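Local coordinates for peroxisomal acyl-coenzyme A oxidase 1 (Arabidopsis thaliana, PDB 1W07), which catalyses the FAD-dependent desaturation of long- and medium-chain acyl-CoAs to 2-trans-enoyl-CoAs, passing electrons to oxygen to give hydrogen peroxide, in peroxisomal beta-oxidation, at residues B[108-113]-B[121-126]; B[286-291]-B[383-388]; B[403-408]-B[627-632]; B[462-467]-B[490-495]; B[530-535]-B[558-563]. The protein carries 1 engineered substitution. One frame throughout, in Å; residues are numbered along the deposited sequence.

Contact 1 (B[108-113]-B[121-126]); sequences PAIKGQ and KWLSLA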
# COMPACT_ATOMS: atom_id res chain seq x y z
N PRO B 108 19.97 5.66 24.29
CA PRO B 108 20.46 6.87 23.61
C PRO B 108 19.96 8.16 24.27
O PRO B 108 20.65 9.17 24.27
CB PRO B 108 19.93 6.70 22.19
CG PRO B 108 19.99 5.20 22.00
CD PRO B 108 19.45 4.68 23.31
N ALA B 109 18.75 8.11 24.83
CA ALA B 109 18.15 9.28 25.47
C ALA B 109 18.90 9.65 26.74
O ALA B 109 19.20 10.82 26.97
CB ALA B 109 16.68 9.02 25.79
N ILE B 110 19.18 8.65 27.58
CA ILE B 110 19.89 8.87 28.83
C ILE B 110 21.33 9.32 28.55
O ILE B 110 21.86 10.14 29.29
CB ILE B 110 19.94 7.59 29.68
CG1 ILE B 110 18.52 7.06 29.89
CG2 ILE B 110 20.58 7.88 31.02
CD1 ILE B 110 18.49 5.70 30.51
N LYS B 111 21.95 8.79 27.50
CA LYS B 111 23.31 9.16 27.12
C LYS B 111 23.43 10.62 26.65
O LYS B 111 24.36 11.33 27.02
CB LYS B 111 23.84 8.26 26.00
CG LYS B 111 24.26 6.87 26.44
CD LYS B 111 24.88 6.09 25.29
CE LYS B 111 25.27 4.68 25.71
NZ LYS B 111 25.81 3.86 24.58
N GLY B 112 22.50 11.05 25.82
CA GLY B 112 22.57 12.41 25.32
C GLY B 112 21.91 13.48 26.17
O GLY B 112 22.22 14.66 26.01
N GLN B 113 21.03 13.08 27.07
CA GLN B 113 20.31 14.04 27.90
C GLN B 113 20.62 13.90 29.39
O GLN B 113 20.30 14.77 30.19
CB GLN B 113 18.81 13.90 27.67
CG GLN B 113 18.35 14.41 26.31
CD GLN B 113 17.04 13.77 25.85
OE1 GLN B 113 16.09 13.65 26.63
NE2 GLN B 113 16.99 13.37 24.59
N LYS B 121 24.88 5.80 36.41
CA LYS B 121 24.00 5.14 37.35
C LYS B 121 22.89 4.36 36.63
O LYS B 121 22.63 3.20 36.93
CB LYS B 121 23.37 6.15 38.29
CG LYS B 121 22.58 5.51 39.42
CD LYS B 121 21.10 5.82 39.36
CE LYS B 121 20.39 5.06 40.47
NZ LYS B 121 18.91 5.17 40.43
N TRP B 122 22.25 5.01 35.66
CA TRP B 122 21.18 4.36 34.92
C TRP B 122 21.62 3.46 33.77
O TRP B 122 21.05 2.39 33.58
CB TRP B 122 20.19 5.41 34.42
CG TRP B 122 19.46 6.10 35.53
CD1 TRP B 122 19.74 7.33 36.06
CD2 TRP B 122 18.35 5.59 36.27
NE1 TRP B 122 18.87 7.61 37.07
CE2 TRP B 122 18.00 6.57 37.22
CE3 TRP B 122 17.61 4.40 36.22
CZ2 TRP B 122 16.94 6.40 38.12
CZ3 TRP B 122 16.55 4.23 37.11
CH2 TRP B 122 16.23 5.22 38.05
N LEU B 123 22.63 3.90 33.02
CA LEU B 123 23.14 3.12 31.90
C LEU B 123 23.77 1.82 32.41
O LEU B 123 23.81 0.81 31.70
CB LEU B 123 24.18 3.92 31.11
CG LEU B 123 23.69 5.14 30.33
CD1 LEU B 123 24.88 5.83 29.67
CD2 LEU B 123 22.67 4.71 29.28
N SER B 124 24.26 1.84 33.65
CA SER B 124 24.85 0.63 34.21
C SER B 124 23.73 -0.40 34.38
O SER B 124 23.92 -1.58 34.11
CB SER B 124 25.50 0.93 35.57
OG SER B 124 24.51 1.24 36.54
N LEU B 125 22.57 0.08 34.81
CA LEU B 125 21.39 -0.78 34.98
C LEU B 125 20.84 -1.22 33.62
O LEU B 125 20.58 -2.41 33.40
CB LEU B 125 20.30 -0.04 35.75
CG LEU B 125 20.63 0.36 37.19
CD1 LEU B 125 19.46 1.14 37.76
CD2 LEU B 125 20.93 -0.88 38.03
N ALA B 126 20.68 -0.26 32.72
CA ALA B 126 20.14 -0.53 31.38
C ALA B 126 21.04 -1.44 30.56
O ALA B 126 20.56 -2.37 29.90
CB ALA B 126 19.92 0.79 30.64

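Contact 2 (B[286-291]-B[383-388]); sequences QTIVAD and LTTTAT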
# COMPACT_ATOMS: atom_id res chain seq x y z
N GLN B 286 19.33 8.58 10.51
CA GLN B 286 20.31 7.95 9.65
C GLN B 286 20.05 6.46 9.62
O GLN B 286 20.16 5.82 8.57
CB GLN B 286 21.73 8.25 10.17
CG GLN B 286 22.87 7.73 9.30
CD GLN B 286 23.04 6.22 9.39
OE1 GLN B 286 22.99 5.64 10.47
NE2 GLN B 286 23.28 5.58 8.24
N THR B 287 19.70 5.91 10.78
CA THR B 287 19.41 4.48 10.88
C THR B 287 18.13 4.17 10.09
O THR B 287 18.04 3.12 9.46
CB THR B 287 19.21 4.04 12.36
OG1 THR B 287 18.00 4.59 12.89
CG2 THR B 287 20.38 4.51 13.21
N ILE B 288 17.17 5.09 10.11
CA ILE B 288 15.92 4.92 9.37
C ILE B 288 16.21 4.87 7.86
O ILE B 288 15.73 4.00 7.14
CB ILE B 288 14.93 6.08 9.69
CG1 ILE B 288 14.48 5.98 11.15
CG2 ILE B 288 13.72 6.04 8.76
CD1 ILE B 288 13.68 7.17 11.61
N VAL B 289 17.02 5.79 7.37
CA VAL B 289 17.37 5.81 5.96
C VAL B 289 18.07 4.50 5.62
O VAL B 289 17.77 3.86 4.61
CB VAL B 289 18.30 6.99 5.62
CG1 VAL B 289 18.65 6.95 4.17
CG2 VAL B 289 17.62 8.31 5.96
N ALA B 290 19.00 4.08 6.47
CA ALA B 290 19.73 2.84 6.23
C ALA B 290 18.75 1.67 6.22
O ALA B 290 18.89 0.73 5.43
CB ALA B 290 20.79 2.63 7.31
N ASP B 291 17.73 1.74 7.08
CA ASP B 291 16.72 0.69 7.17
C ASP B 291 15.90 0.61 5.88
O ASP B 291 15.46 -0.47 5.49
CB ASP B 291 15.79 0.96 8.35
CG ASP B 291 15.93 -0.06 9.43
OD1 ASP B 291 15.72 -1.26 9.15
OD2 ASP B 291 16.25 0.33 10.58
N LEU B 383 11.83 11.09 2.13
CA LEU B 383 11.91 10.58 0.78
C LEU B 383 12.07 9.06 0.69
O LEU B 383 11.28 8.39 0.03
CB LEU B 383 13.07 11.26 0.03
CG LEU B 383 13.06 11.06 -1.49
CD1 LEU B 383 12.12 12.07 -2.12
CD2 LEU B 383 14.47 11.23 -2.06
N THR B 384 13.07 8.52 1.37
CA THR B 384 13.35 7.09 1.34
C THR B 384 12.26 6.21 1.94
O THR B 384 11.94 5.14 1.40
CB THR B 384 14.69 6.75 2.02
OG1 THR B 384 14.64 7.10 3.42
CG2 THR B 384 15.82 7.54 1.37
N THR B 385 11.67 6.64 3.06
CA THR B 385 10.62 5.84 3.69
C THR B 385 9.39 5.78 2.83
O THR B 385 8.77 4.73 2.70
CB THR B 385 10.23 6.36 5.09
OG1 THR B 385 9.86 7.73 5.01
CG2 THR B 385 11.39 6.21 6.04
N THR B 386 9.01 6.92 2.26
CA THR B 386 7.85 6.99 1.39
C THR B 386 8.11 6.10 0.18
O THR B 386 7.29 5.23 -0.16
CB THR B 386 7.60 8.46 0.94
OG1 THR B 386 7.22 9.22 2.10
CG2 THR B 386 6.50 8.54 -0.13
N ALA B 387 9.25 6.28 -0.47
CA ALA B 387 9.55 5.48 -1.67
C ALA B 387 9.61 3.99 -1.36
O ALA B 387 9.16 3.17 -2.16
CB ALA B 387 10.87 5.93 -2.30
N THR B 388 10.15 3.64 -0.19
CA THR B 388 10.30 2.24 0.20
C THR B 388 8.97 1.57 0.49
O THR B 388 8.71 0.46 0.01
CB THR B 388 11.25 2.11 1.41
OG1 THR B 388 12.55 2.59 1.02
CG2 THR B 388 11.38 0.64 1.88

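Contact 3 (B[403-408]-B[627-632]); sequences GYLWCS and PKLFEE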
# COMPACT_ATOMS: atom_id res chain seq x y z
N GLY B 403 1.17 -13.18 -4.71
CA GLY B 403 1.77 -12.20 -3.83
C GLY B 403 0.81 -11.85 -2.68
O GLY B 403 1.24 -11.26 -1.67
N TYR B 404 -0.47 -12.19 -2.81
CA TYR B 404 -1.46 -11.89 -1.78
C TYR B 404 -1.38 -12.87 -0.60
O TYR B 404 -1.91 -12.61 0.49
CB TYR B 404 -2.86 -11.91 -2.41
CG TYR B 404 -3.97 -11.36 -1.52
CD1 TYR B 404 -3.91 -10.06 -1.00
CD2 TYR B 404 -5.07 -12.13 -1.20
CE1 TYR B 404 -4.93 -9.56 -0.18
CE2 TYR B 404 -6.09 -11.65 -0.40
CZ TYR B 404 -6.03 -10.37 0.10
OH TYR B 404 -7.09 -9.92 0.86
N LEU B 405 -0.71 -14.00 -0.81
CA LEU B 405 -0.54 -14.98 0.26
C LEU B 405 0.52 -14.53 1.26
O LEU B 405 1.60 -14.10 0.87
CB LEU B 405 -0.11 -16.33 -0.32
CG LEU B 405 -1.23 -17.27 -0.79
CD1 LEU B 405 -0.65 -18.46 -1.53
CD2 LEU B 405 -2.03 -17.70 0.43
N TRP B 406 0.21 -14.65 2.54
CA TRP B 406 1.17 -14.27 3.57
C TRP B 406 2.56 -14.91 3.38
O TRP B 406 3.58 -14.25 3.62
CB TRP B 406 0.64 -14.67 4.95
CG TRP B 406 1.39 -14.04 6.06
CD1 TRP B 406 1.17 -12.81 6.59
CD2 TRP B 406 2.51 -14.59 6.77
NE1 TRP B 406 2.06 -12.56 7.59
CE2 TRP B 406 2.90 -13.63 7.73
CE3 TRP B 406 3.21 -15.80 6.70
CZ2 TRP B 406 3.98 -13.84 8.60
CZ3 TRP B 406 4.29 -16.01 7.58
CH2 TRP B 406 4.65 -15.03 8.52
N CYS B 407 2.60 -16.17 2.95
CA CYS B 407 3.88 -16.86 2.79
C CYS B 407 4.75 -16.26 1.67
O CYS B 407 5.89 -16.68 1.46
CB CYS B 407 3.67 -18.38 2.59
SG CYS B 407 2.84 -18.89 1.05
N SER B 408 4.23 -15.26 0.96
CA SER B 408 5.05 -14.62 -0.06
C SER B 408 6.06 -13.68 0.64
O SER B 408 7.03 -13.22 0.00
CB SER B 408 4.19 -13.81 -1.05
OG SER B 408 3.69 -12.62 -0.47
N PRO B 627 6.07 -25.94 -5.74
CA PRO B 627 6.02 -27.04 -4.79
C PRO B 627 5.99 -26.53 -3.35
O PRO B 627 5.27 -27.07 -2.51
CB PRO B 627 7.28 -27.84 -5.10
CG PRO B 627 7.44 -27.62 -6.59
CD PRO B 627 7.15 -26.14 -6.72
N LYS B 628 6.74 -25.47 -3.08
CA LYS B 628 6.79 -24.92 -1.73
C LYS B 628 5.53 -24.18 -1.31
O LYS B 628 5.23 -24.07 -0.12
CB LYS B 628 8.00 -24.00 -1.59
CG LYS B 628 9.34 -24.75 -1.65
CD LYS B 628 9.51 -25.63 -0.40
CE LYS B 628 10.75 -26.52 -0.45
NZ LYS B 628 10.89 -27.31 0.82
N LEU B 629 4.77 -23.69 -2.29
CA LEU B 629 3.52 -23.00 -2.00
C LEU B 629 2.54 -24.04 -1.47
O LEU B 629 1.82 -23.79 -0.51
CB LEU B 629 2.94 -22.35 -3.25
CG LEU B 629 3.38 -20.91 -3.57
CD1 LEU B 629 2.86 -20.49 -4.95
CD2 LEU B 629 2.86 -19.96 -2.50
N PHE B 630 2.53 -25.21 -2.12
CA PHE B 630 1.65 -26.30 -1.73
C PHE B 630 2.03 -26.77 -0.33
O PHE B 630 1.18 -26.95 0.53
CB PHE B 630 1.75 -27.45 -2.76
CG PHE B 630 0.89 -28.64 -2.43
CD1 PHE B 630 -0.49 -28.52 -2.36
CD2 PHE B 630 1.47 -29.88 -2.14
CE1 PHE B 630 -1.29 -29.61 -2.01
CE2 PHE B 630 0.68 -30.98 -1.79
CZ PHE B 630 -0.70 -30.84 -1.73
N GLU B 631 3.32 -26.95 -0.10
CA GLU B 631 3.82 -27.38 1.20
C GLU B 631 3.37 -26.43 2.32
O GLU B 631 2.97 -26.88 3.40
CB GLU B 631 5.35 -27.43 1.17
CG GLU B 631 5.99 -27.96 2.44
CD GLU B 631 7.51 -27.91 2.40
OE1 GLU B 631 8.12 -28.45 1.45
OE2 GLU B 631 8.09 -27.34 3.35
N GLU B 632 3.44 -25.13 2.07
CA GLU B 632 3.04 -24.17 3.09
C GLU B 632 1.54 -24.20 3.35
O GLU B 632 1.12 -24.12 4.51
CB GLU B 632 3.46 -22.75 2.70
CG GLU B 632 4.92 -22.48 2.94
CD GLU B 632 5.32 -22.63 4.40
OE1 GLU B 632 6.34 -23.29 4.65
OE2 GLU B 632 4.63 -22.08 5.29

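Contact 4 (B[462-467]-B[490-495]); sequences AHLLQC and RALRMA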
# COMPACT_ATOMS: atom_id res chain seq x y z
N ALA B 462 22.68 31.26 -11.76
CA ALA B 462 22.97 31.99 -12.99
C ALA B 462 22.58 31.21 -14.23
O ALA B 462 21.58 31.51 -14.88
CB ALA B 462 24.46 32.34 -13.04
N HIS B 463 23.38 30.19 -14.58
CA HIS B 463 23.09 29.38 -15.76
C HIS B 463 21.99 28.37 -15.50
O HIS B 463 21.33 27.92 -16.43
CB HIS B 463 24.34 28.65 -16.24
CG HIS B 463 24.97 29.27 -17.45
ND1 HIS B 463 24.26 29.56 -18.59
CD2 HIS B 463 26.25 29.65 -17.70
CE1 HIS B 463 25.06 30.09 -19.49
NE2 HIS B 463 26.28 30.16 -18.98
N LEU B 464 21.81 28.00 -14.23
CA LEU B 464 20.79 27.03 -13.86
C LEU B 464 19.38 27.51 -14.21
O LEU B 464 18.66 26.83 -14.94
CB LEU B 464 20.89 26.70 -12.37
CG LEU B 464 22.11 25.84 -12.01
CD1 LEU B 464 22.20 25.66 -10.51
CD2 LEU B 464 22.03 24.49 -12.71
N LEU B 465 19.00 28.68 -13.71
CA LEU B 465 17.67 29.22 -13.99
C LEU B 465 17.52 29.74 -15.41
O LEU B 465 16.58 30.47 -15.72
CB LEU B 465 17.33 30.34 -13.00
CG LEU B 465 16.85 29.90 -11.61
CD1 LEU B 465 16.60 31.12 -10.74
CD2 LEU B 465 15.58 29.06 -11.74
N GLN B 466 18.45 29.36 -16.28
CA GLN B 466 18.40 29.80 -17.67
C GLN B 466 19.20 28.86 -18.57
O GLN B 466 19.80 29.31 -19.55
CB GLN B 466 18.94 31.23 -17.79
N CYS B 467 19.20 27.57 -18.25
CA CYS B 467 19.95 26.61 -19.05
C CYS B 467 19.19 25.95 -20.19
O CYS B 467 17.99 26.15 -20.37
CB CYS B 467 20.57 25.49 -18.19
SG CYS B 467 19.53 24.43 -17.12
N ARG B 490 15.96 21.90 -12.07
CA ARG B 490 14.58 21.58 -11.75
C ARG B 490 14.23 21.91 -10.29
O ARG B 490 13.18 22.49 -10.01
CB ARG B 490 14.31 20.10 -12.06
CG ARG B 490 13.00 19.57 -11.52
CD ARG B 490 13.26 18.57 -10.40
NE ARG B 490 12.02 17.92 -9.95
CZ ARG B 490 12.01 16.75 -9.31
NH1 ARG B 490 13.15 16.11 -9.07
NH2 ARG B 490 10.87 16.21 -8.93
N ALA B 491 15.12 21.55 -9.37
CA ALA B 491 14.91 21.82 -7.95
C ALA B 491 14.98 23.31 -7.64
O ALA B 491 14.10 23.87 -6.99
CB ALA B 491 15.94 21.08 -7.13
N LEU B 492 16.04 23.96 -8.12
CA LEU B 492 16.23 25.39 -7.90
C LEU B 492 15.07 26.18 -8.48
O LEU B 492 14.55 27.10 -7.85
CB LEU B 492 17.54 25.85 -8.54
CG LEU B 492 17.86 27.36 -8.47
CD1 LEU B 492 17.89 27.82 -7.03
CD2 LEU B 492 19.20 27.61 -9.13
N ARG B 493 14.66 25.81 -9.69
CA ARG B 493 13.56 26.46 -10.37
C ARG B 493 12.28 26.40 -9.55
O ARG B 493 11.59 27.41 -9.37
CB ARG B 493 13.35 25.81 -11.74
CG ARG B 493 12.06 26.20 -12.44
CD ARG B 493 12.05 27.64 -12.87
NE ARG B 493 11.82 27.77 -14.32
CZ ARG B 493 11.64 28.93 -14.94
NH1 ARG B 493 11.68 30.06 -14.24
NH2 ARG B 493 11.44 28.96 -16.25
N MET B 494 11.96 25.22 -9.04
CA MET B 494 10.76 25.04 -8.23
C MET B 494 10.84 25.85 -6.94
O MET B 494 9.85 26.45 -6.53
CB MET B 494 10.56 23.55 -7.90
CG MET B 494 10.23 22.70 -9.12
SD MET B 494 10.20 20.90 -8.84
CE MET B 494 8.56 20.67 -8.19
N ALA B 495 12.00 25.88 -6.31
CA ALA B 495 12.18 26.62 -5.07
C ALA B 495 12.08 28.13 -5.30
O ALA B 495 11.40 28.83 -4.55
CB ALA B 495 13.52 26.29 -4.46

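Contact 5 (B[530-535]-B[558-563]); sequences IVVSKF and IYALYL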
# COMPACT_ATOMS: atom_id res chain seq x y z
N ILE B 530 19.72 15.28 -4.16
CA ILE B 530 20.74 14.79 -3.23
C ILE B 530 21.01 13.28 -3.45
O ILE B 530 22.16 12.85 -3.51
CB ILE B 530 20.30 15.03 -1.77
CG1 ILE B 530 20.25 16.55 -1.49
CG2 ILE B 530 21.23 14.32 -0.81
CD1 ILE B 530 19.76 16.92 -0.08
N VAL B 531 19.95 12.48 -3.57
CA VAL B 531 20.11 11.05 -3.77
C VAL B 531 20.83 10.80 -5.10
O VAL B 531 21.76 10.00 -5.17
CB VAL B 531 18.73 10.33 -3.77
CG1 VAL B 531 18.92 8.83 -3.95
CG2 VAL B 531 17.99 10.61 -2.46
N VAL B 532 20.41 11.49 -6.14
CA VAL B 532 21.04 11.31 -7.45
C VAL B 532 22.51 11.69 -7.42
O VAL B 532 23.35 10.97 -7.98
CB VAL B 532 20.34 12.14 -8.54
CG1 VAL B 532 21.10 12.00 -9.85
CG2 VAL B 532 18.90 11.70 -8.72
N SER B 533 22.83 12.81 -6.78
CA SER B 533 24.21 13.29 -6.71
C SER B 533 25.11 12.37 -5.91
O SER B 533 26.29 12.22 -6.23
CB SER B 533 24.26 14.72 -6.12
OG SER B 533 24.05 14.70 -4.72
N LYS B 534 24.58 11.74 -4.86
CA LYS B 534 25.37 10.83 -4.05
C LYS B 534 25.63 9.50 -4.76
O LYS B 534 26.65 8.85 -4.53
CB LYS B 534 24.71 10.58 -2.70
CG LYS B 534 24.51 11.85 -1.91
CD LYS B 534 25.83 12.55 -1.71
CE LYS B 534 25.64 13.94 -1.16
NZ LYS B 534 26.95 14.60 -0.94
N PHE B 535 24.70 9.08 -5.62
CA PHE B 535 24.87 7.85 -6.39
C PHE B 535 25.96 8.11 -7.44
O PHE B 535 26.85 7.28 -7.64
CB PHE B 535 23.56 7.47 -7.08
CG PHE B 535 23.43 6.00 -7.40
CD1 PHE B 535 22.18 5.41 -7.49
CD2 PHE B 535 24.56 5.21 -7.59
CE1 PHE B 535 22.05 4.05 -7.76
CE2 PHE B 535 24.45 3.85 -7.87
CZ PHE B 535 23.18 3.27 -7.95
N ILE B 558 19.30 4.63 -14.18
CA ILE B 558 17.92 4.14 -14.22
C ILE B 558 17.17 4.94 -13.15
O ILE B 558 16.06 5.42 -13.39
CB ILE B 558 17.81 2.63 -13.86
CG1 ILE B 558 18.15 1.76 -15.07
CG2 ILE B 558 16.39 2.33 -13.32
CD1 ILE B 558 18.12 0.26 -14.79
N TYR B 559 17.76 5.07 -11.97
CA TYR B 559 17.13 5.81 -10.88
C TYR B 559 16.84 7.26 -11.32
O TYR B 559 15.70 7.75 -11.25
CB TYR B 559 18.05 5.80 -9.64
CG TYR B 559 17.50 6.54 -8.42
CD1 TYR B 559 16.39 6.06 -7.71
CD2 TYR B 559 18.04 7.76 -8.03
CE1 TYR B 559 15.82 6.80 -6.64
CE2 TYR B 559 17.50 8.50 -6.98
CZ TYR B 559 16.40 8.03 -6.29
OH TYR B 559 15.90 8.80 -5.26
N ALA B 560 17.87 7.94 -11.82
CA ALA B 560 17.74 9.32 -12.27
C ALA B 560 16.76 9.49 -13.43
O ALA B 560 15.86 10.33 -13.37
CB ALA B 560 19.12 9.86 -12.66
N LEU B 561 16.92 8.71 -14.48
CA LEU B 561 16.05 8.81 -15.64
C LEU B 561 14.62 8.42 -15.32
O LEU B 561 13.68 8.92 -15.95
CB LEU B 561 16.58 7.96 -16.79
CG LEU B 561 17.97 8.35 -17.32
CD1 LEU B 561 18.36 7.44 -18.48
CD2 LEU B 561 17.93 9.80 -17.77
N TYR B 562 14.43 7.52 -14.35
CA TYR B 562 13.09 7.12 -13.96
C TYR B 562 12.39 8.28 -13.28
O TYR B 562 11.22 8.55 -13.55
CB TYR B 562 13.14 5.93 -13.00
CG TYR B 562 11.77 5.55 -12.50
CD1 TYR B 562 10.85 4.93 -13.35
CD2 TYR B 562 11.38 5.83 -11.19
CE1 TYR B 562 9.58 4.62 -12.91
CE2 TYR B 562 10.11 5.51 -10.74
CZ TYR B 562 9.21 4.91 -11.61
OH TYR B 562 7.94 4.59 -11.20
N LEU B 563 13.10 8.96 -12.39
CA LEU B 563 12.52 10.10 -11.67
C LEU B 563 12.27 11.25 -12.64
O LEU B 563 11.27 11.97 -12.53
CB LEU B 563 13.44 10.56 -10.54
CG LEU B 563 13.57 9.67 -9.29
CD1 LEU B 563 14.52 10.32 -8.29
CD2 LEU B 563 12.20 9.47 -8.65

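Contact 1 (B[108-113]-B[121-126])
Leu-123 pushes its two methyl groups into the angle between Ile-110 and Lys-111 of the facing helix. The segments 108-113 and 121-126 run nearly antiparallel, at 161°, with their axes 10.0 Å apart at closest approach, so side chains rather than backbones make the contact. Lys-111 and Leu-123 meet at roughly a right angle: the start of the lysine's extended aliphatic chain crosses the end of the leucine, and Lys-111 CG lies 3.4 Å from Leu-123 CD1, tighter than ordinary carbon packing. The other methyl, Leu-123 CD2, is 3.9 Å from Lys-111 CG. It also reaches Ile-110, with 4.0 Å between Leu-123 CD2 and Ile-110 CB. Here the two side chains pass alongside one another, pointing opposite ways. The CG2 branch of Ile-110 comes within 4.2 Å of Trp-122 CB; only the root of the tryptophan takes part, since its indole turns off toward the chain around Gln-253. Cut back to alanine, Leu-123 would probably leave the alkyl part of Lys-111 without its apolar cover and open a gap beside Ile-110. The buried Ile-110 and Trp-122 contrast with Lys-111, which is exposed, so the leucine spans the passage from interior to surface. Leu-123 and Ala-126 also rest on Val-107, one turn before Lys-111. The whole is a helical hairpin: helices 98-113 and 116-128, joined by a short turn, pack antiparallel in the N-terminal helical region of the acyl-CoA oxidase fold.

Contact 2 (B[286-291]-B[383-388])
Val-289 and Thr-384 mark the closest backbone approach between the segments 286-291 and 383-388, with their CA atoms 6.3 Å apart on two long helices. Such closeness suits the short, branched side chains that fill the interface. Val-289 and Thr-384 cross at about a right angle, and their methyls Val-289 CG1 and Thr-384 CG2 stand 4.0 Å apart. The valine has CG1 anti to its nitrogen (chi1 179°), which carries this branch to the threonine methyl. Thr-384 OG1 lies 3.9 Å from Val-289 CA, yet its polar need is met on its own helix, by the carbonyl of Leu-380. The second pair is tighter: Ile-288 CG2 and Thr-385 CG2 touch methyl to methyl at 3.6 Å, the side chains meeting at a slant. Thr-385 OG1 likewise bonds to Lys-381 O, and to Asn-427 ND2. One turn on, Thr-388 bonds back to its helix, where Thr-384 O accepts Thr-388 OG1 at 2.6 Å and Thr-388 N at 2.8 Å from opposite faces of the carbonyl plane. Around the pair, Phe-344 packs against Thr-384 and Leu-351 against Val-289, both from helix 328-363, while Ile-288 touches Glu-424, the inferred proton acceptor. Thr-384 and Thr-385 thus act across this buried seam mainly as apolar residues. Their hydroxyls bond to main-chain carbonyls of their own helix, their CG2 methyls meet Val-289 and Ile-288, and the helices are joined by van der Waals packing without polar links, close behind the active site.

Contact 3 (B[403-408]-B[627-632])
Leu-405 and Cys-407, on the loop and short 3-10 turn of 403-408, receive helix 627-632 mainly through Leu-629 and Glu-632. The helix segment starts at Pro-627, which rests on Gln-169 of the second subunit. Lys-628 turns to its own helix and forms a salt bridge with Glu-631, its NZ 3.1 Å from Glu-631 OE1 on the syn side of the carboxylate. Leu-629 then enters the contact by one branch alone: its CD2 methyl is 3.7 Å from Cys-407 SG and 3.9 Å from Leu-405 CD1, so that it rests in the notch they form. Cys-407 points its SG between the backbone nitrogen and the carbonyl carbon (chi1 67°), which brings the sulfur up to the helix. Phe-630 looks to the other subunit and meets Phe-241 there in a T-shaped stack. Glu-632 adds only its stem, with CB 4.2 Å from Cys-407 SG, while its OE1 is held by a salt bridge to Lys-635. Beside the contact, Tyr-404 touches FAD, and its OH donates a hydrogen bond to Ala-415 O of the second subunit. Across the two segments the chemistry is therefore apolar: a thiol used as a packing group, two leucine methyls and an aliphatic stem. The charged ends pair along the helix, so helix 625-635 holds this FAD-lining loop by van der Waals packing, probably helped by exclusion of water around Leu-405 and Leu-629.

Contact 4 (B[462-467]-B[490-495])
Leu-464 and Leu-492 form the buried half of this contact, while Leu-465 and Arg-493 make the partly exposed half. On the inner side one methyl does the work. Leu-492 CD2 lies 3.8 Å from Leu-464 CB and an equal 3.8 Å from Leu-464 CD1, so it is lodged along the flank of the other leucine, the two side chains crossing at about a right angle. Leu-492 sets CG trans to its main-chain N (chi1 177°), which extends the side chain across the gap. The same CD2 is 4.1 Å from Leu-465 CG, so that both leucines of 462-467 close on it. The outer side still holds the closest approach, for Leu-465 leans over the backbone of the partner helix: its CD2 is 3.6 Å from Arg-493 CA and 3.9 Å from Arg-493 CB. The arginine bends at its second and third torsions, its CD staying 4.0 Å from Leu-465 CD2, and its chain also touches Thr-574 and Asn-575. Replacing Leu-465 by serine would probably strip Leu-492 of one of its two leucine neighbours and let water reach the helix backbone near Arg-493. Leu-465 also touches Val-496, a turn further along helix 480-503. This is the end of a short helix, 461-464, laid on a long one in the all-helical C-terminal part of the acyl-CoA oxidase: the leucines pack it on helix 480-503, while Cys-467, three residues past the helix end, is tied by a disulfide to Cys-576 in the loop before helix 579-596.

Contact 5 (B[530-535]-B[558-563])
Tyr-559 is the large bump of this contact, and Val-531 and Val-532 are the smaller ones it beds against. The segments 530-535 and 558-563 are helices crossing nearly antiparallel, at 155°, with axes 10.2 Å apart. The phenol leaves its helix with chi1 at -180°, CG anti to N, which stretches the ring across toward the valines. Its outer end is pressed closely by Val-531: Tyr-559 OH stands 3.3 Å from Val-531 CG1, and Tyr-559 CE2 is 3.4 Å from the same methyl. The side chains of Val-531 and Tyr-559 cross at about a right angle, the valine CB also near the hydroxyl oxygen, at 3.5 Å from Tyr-559 OH. Val-532 presents a fork. One tine, CG2, approaches the ring lower down, 3.9 Å from Tyr-559 CE2, and the other, CG1, goes to the next residue, 4.0 Å from Ala-560 CB. The small alanine makes the hollow that this methyl fills, and there the backbones come nearest, Val-532 CA to Ala-560 CA being 6.2 Å. Large ring and small methyl thus stand side by side on helix 558-563; Val-532 fits the step between them, while Val-531 bears on the ring's outer end. The contact is buried within a bundle of helices. Helix 480-503 lies against Val-532 and Ala-560 through Val-483, helix 370-398 against Val-531 through Leu-380 and Leu-383, and helix 328-363 against Tyr-559 through Ser-340, with Phe-535 stacked edge-to-face on Phe-346 of that last helix.

In the fold
From the N terminus, contact 1 closes first, folding two neighbouring helices of the N-terminal region into a hairpin, with seven residues, mostly helix, between its segments. Contact 2 follows and spans 91 residues, tying the start of the C-alpha1 region, helix 278-309, to helix 370-398. Contact 3 opens next and closes last, joining a loop beside FAD to the late helix 625-635; contacts 4 and 5 close in turn between its two ends, and none of the five cross. Contacts 2 and 5 touch, Leu-383 CD2 lying 3.6 Å from Val-531 CG2, which links the C-alpha1 helices to the C-terminal ones, where contact 4 ties the end of 461-464 to 480-503 and contact 5 pairs 516-538 with 548-566.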